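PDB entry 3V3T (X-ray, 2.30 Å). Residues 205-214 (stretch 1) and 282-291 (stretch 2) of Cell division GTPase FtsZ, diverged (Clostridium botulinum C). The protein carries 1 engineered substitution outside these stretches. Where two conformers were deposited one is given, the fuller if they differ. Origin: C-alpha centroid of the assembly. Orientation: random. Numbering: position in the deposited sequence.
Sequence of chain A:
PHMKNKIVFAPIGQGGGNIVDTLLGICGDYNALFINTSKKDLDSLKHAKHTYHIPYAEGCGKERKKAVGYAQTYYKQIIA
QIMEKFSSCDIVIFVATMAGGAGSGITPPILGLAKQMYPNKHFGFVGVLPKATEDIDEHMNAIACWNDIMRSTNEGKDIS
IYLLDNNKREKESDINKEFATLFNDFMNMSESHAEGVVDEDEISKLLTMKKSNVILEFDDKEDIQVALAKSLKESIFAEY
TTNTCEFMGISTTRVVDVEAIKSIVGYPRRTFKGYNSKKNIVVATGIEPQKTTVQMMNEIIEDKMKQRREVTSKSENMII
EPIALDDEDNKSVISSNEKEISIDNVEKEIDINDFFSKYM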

# COMPACT_ATOMS: atom_id res chain seq x y z
N LYS A 205 -3.25 12.70 9.41
CA LYS A 205 -4.65 12.24 9.40
C LYS A 205 -4.99 11.38 8.18
O LYS A 205 -5.75 10.42 8.28
CB LYS A 205 -5.62 13.42 9.52
CG LYS A 205 -5.89 13.80 10.97
CD LYS A 205 -6.38 15.23 11.12
CE LYS A 205 -6.54 15.58 12.60
NZ LYS A 205 -6.92 17.01 12.82
N LEU A 206 -4.44 11.73 7.02
CA LEU A 206 -4.67 10.92 5.83
C LEU A 206 -3.99 9.55 5.97
O LEU A 206 -4.52 8.54 5.54
CB LEU A 206 -4.17 11.64 4.57
CG LEU A 206 -4.97 12.86 4.11
CD1 LEU A 206 -4.11 13.80 3.26
CD2 LEU A 206 -6.26 12.48 3.37
N LEU A 207 -2.80 9.54 6.58
CA LEU A 207 -2.04 8.32 6.81
C LEU A 207 -2.71 7.38 7.81
O LEU A 207 -2.58 6.16 7.71
CB LEU A 207 -0.67 8.69 7.39
CG LEU A 207 0.51 8.81 6.44
CD1 LEU A 207 1.74 9.27 7.24
CD2 LEU A 207 0.77 7.49 5.71
N THR A 208 -3.41 7.94 8.78
CA THR A 208 -3.98 7.12 9.83
C THR A 208 -5.43 6.72 9.57
O THR A 208 -6.03 5.98 10.36
CB THR A 208 -3.81 7.77 11.24
OG1 THR A 208 -4.47 9.04 11.30
CG2 THR A 208 -2.33 7.96 11.55
N MET A 209 -5.99 7.19 8.45
CA MET A 209 -7.36 6.83 8.08
C MET A 209 -7.42 5.37 7.66
O MET A 209 -6.58 4.90 6.91
CB MET A 209 -7.88 7.72 6.95
CG MET A 209 -9.22 7.27 6.40
SD MET A 209 -10.55 7.34 7.62
CE MET A 209 -10.59 9.08 8.03
N LYS A 210 -8.43 4.66 8.14
CA LYS A 210 -8.53 3.23 7.92
C LYS A 210 -9.26 2.92 6.62
O LYS A 210 -9.89 3.79 6.03
CB LYS A 210 -9.23 2.55 9.08
CG LYS A 210 -8.71 2.94 10.45
CD LYS A 210 -7.24 2.64 10.59
CE LYS A 210 -6.79 2.95 12.00
NZ LYS A 210 -7.91 2.69 12.97
N LYS A 211 -9.18 1.65 6.22
CA LYS A 211 -9.71 1.20 4.94
C LYS A 211 -8.77 1.62 3.84
O LYS A 211 -7.55 1.79 4.05
CB LYS A 211 -11.12 1.74 4.72
CG LYS A 211 -12.13 1.11 5.68
CD LYS A 211 -13.20 2.09 6.14
CE LYS A 211 -14.36 2.19 5.17
NZ LYS A 211 -15.29 3.30 5.57
N SER A 212 -9.32 1.83 2.66
CA SER A 212 -8.50 1.90 1.47
C SER A 212 -8.12 3.30 1.06
O SER A 212 -8.92 4.23 1.06
CB SER A 212 -9.16 1.16 0.31
OG SER A 212 -8.45 -0.02 0.04
N ASN A 213 -6.86 3.41 0.69
CA ASN A 213 -6.32 4.67 0.25
C ASN A 213 -5.90 4.56 -1.23
O ASN A 213 -5.42 3.52 -1.69
CB ASN A 213 -5.16 5.08 1.18
CG ASN A 213 -5.64 5.38 2.63
OD1 ASN A 213 -6.79 5.10 3.01
ND2 ASN A 213 -4.73 5.94 3.44
N VAL A 214 -6.16 5.62 -2.00
CA VAL A 214 -5.74 5.66 -3.40
C VAL A 214 -5.06 7.02 -3.67
O VAL A 214 -5.54 8.06 -3.23
CB VAL A 214 -6.92 5.41 -4.38
CG1 VAL A 214 -6.55 5.82 -5.80
CG2 VAL A 214 -7.32 3.95 -4.35
N VAL A 282 -4.06 13.97 -5.84
CA VAL A 282 -5.21 13.71 -4.99
C VAL A 282 -4.96 12.44 -4.19
O VAL A 282 -4.61 11.39 -4.74
CB VAL A 282 -6.49 13.50 -5.83
CG1 VAL A 282 -7.70 13.29 -4.91
CG2 VAL A 282 -6.72 14.66 -6.79
N VAL A 283 -5.17 12.53 -2.89
CA VAL A 283 -5.13 11.35 -2.04
C VAL A 283 -6.51 11.13 -1.46
O VAL A 283 -7.04 12.00 -0.77
CB VAL A 283 -4.14 11.55 -0.89
CG1 VAL A 283 -4.07 10.28 -0.03
CG2 VAL A 283 -2.77 11.91 -1.44
N ALA A 284 -7.10 9.98 -1.76
CA ALA A 284 -8.42 9.62 -1.26
C ALA A 284 -8.28 8.47 -0.25
O ALA A 284 -7.73 7.43 -0.58
CB ALA A 284 -9.34 9.22 -2.40
N THR A 285 -8.78 8.68 0.97
CA THR A 285 -8.61 7.68 2.02
C THR A 285 -9.96 7.26 2.59
O THR A 285 -10.92 8.01 2.52
CB THR A 285 -7.75 8.24 3.18
OG1 THR A 285 -8.45 9.32 3.82
CG2 THR A 285 -6.42 8.77 2.65
N GLY A 286 -10.03 6.07 3.16
CA GLY A 286 -11.27 5.59 3.74
C GLY A 286 -12.22 5.00 2.71
O GLY A 286 -13.41 4.87 2.97
N ILE A 287 -11.70 4.66 1.54
CA ILE A 287 -12.51 4.04 0.50
C ILE A 287 -12.85 2.61 0.89
O ILE A 287 -11.99 1.88 1.40
CB ILE A 287 -11.75 4.01 -0.85
CG1 ILE A 287 -11.55 5.43 -1.38
CG2 ILE A 287 -12.48 3.17 -1.87
CD1 ILE A 287 -10.55 5.52 -2.55
N GLU A 288 -14.08 2.19 0.65
CA GLU A 288 -14.40 0.78 0.91
C GLU A 288 -13.37 -0.10 0.21
O GLU A 288 -13.08 0.11 -0.96
CB GLU A 288 -15.81 0.44 0.44
CG GLU A 288 -16.53 -0.50 1.37
CD GLU A 288 -16.68 0.08 2.77
OE1 GLU A 288 -16.97 1.29 2.88
OE2 GLU A 288 -16.48 -0.67 3.75
N PRO A 289 -12.81 -1.08 0.93
CA PRO A 289 -11.83 -2.03 0.37
C PRO A 289 -12.34 -2.73 -0.90
O PRO A 289 -13.50 -3.16 -0.96
CB PRO A 289 -11.63 -3.03 1.51
CG PRO A 289 -11.97 -2.23 2.76
CD PRO A 289 -13.07 -1.31 2.36
N GLN A 290 -11.45 -2.86 -1.89
CA GLN A 290 -11.85 -3.25 -3.25
C GLN A 290 -12.18 -4.74 -3.41
O GLN A 290 -11.52 -5.47 -4.17
CB GLN A 290 -10.77 -2.81 -4.26
CG GLN A 290 -10.45 -1.29 -4.21
CD GLN A 290 -9.25 -0.96 -3.31
OE1 GLN A 290 -9.20 -1.41 -2.17
NE2 GLN A 290 -8.27 -0.21 -3.84
N LYS A 291 -13.21 -5.18 -2.70
CA LYS A 291 -13.65 -6.58 -2.72
C LYS A 291 -13.95 -7.11 -4.13
O LYS A 291 -13.52 -8.20 -4.51
CB LYS A 291 -14.86 -6.78 -1.79
CG LYS A 291 -14.47 -6.96 -0.32
CD LYS A 291 -15.33 -6.14 0.65
CE LYS A 291 -14.85 -6.29 2.09
NZ LYS A 291 -14.97 -7.72 2.55
O HOH W 1 -6.18 0.85 -1.94

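Antiparallel strands need not keep perfect step to stay bonded, and this pair from a diverged FtsZ shows how a bulge is absorbed. The strand 211-214 runs against the strand 282-285 at 172°, their axes approaching to 4.7 Å. At one end Val 214 and Ala 284 form a classic hydrogen-bonded pair: Val 214 N donates to Ala 284 O at 2.8 Å, and Ala 284 N returns the bond to Val 214 O at 2.9 Å. Two residues back, Ser 212 pairs not with the next residue in register but with Ile 287, its N reaching Ile 287 O at 3.0 Å and its O accepting from Ile 287 N at 2.9 Å. The extra residue is accommodated around Gly 286, where the chain turns a corner; its backbone angles (82/18) call for glycine, since a CB would jam against the preceding carbonyl. CA-H...O contacts supplement the ladder, as between Gly 286 CA and Lys 210 O at 3.2 Å.

Polar side chains brace the bulge. Asn 213 OD1 accepts a weak hydrogen bond from Gly 286 N at 3.4 Å, while its ND2 donates another weak one to Leu 206 O at 3.3 Å, tying the helix to the strand that follows. Ser 212 OG donates to Gln 290 OE1 at 2.7 Å. A water extends this link, donating to Ser 212 OG and to Asn 213 O and accepting from Gln 290 NE2.

Charge contributes more loosely: Lys 211 NZ and Glu 288 OE1 form a long salt bridge at 3.8 Å.

Apolar contacts fill the remaining space. Val 214 CG2 meets Ile 287 CD1 at 4.0 Å on the sheet face that also carries Ser 212 and Ala 284, whereas Leu 206 CD2 packs 3.8 Å from Thr 285 CG2, bringing the helix against the partner strand.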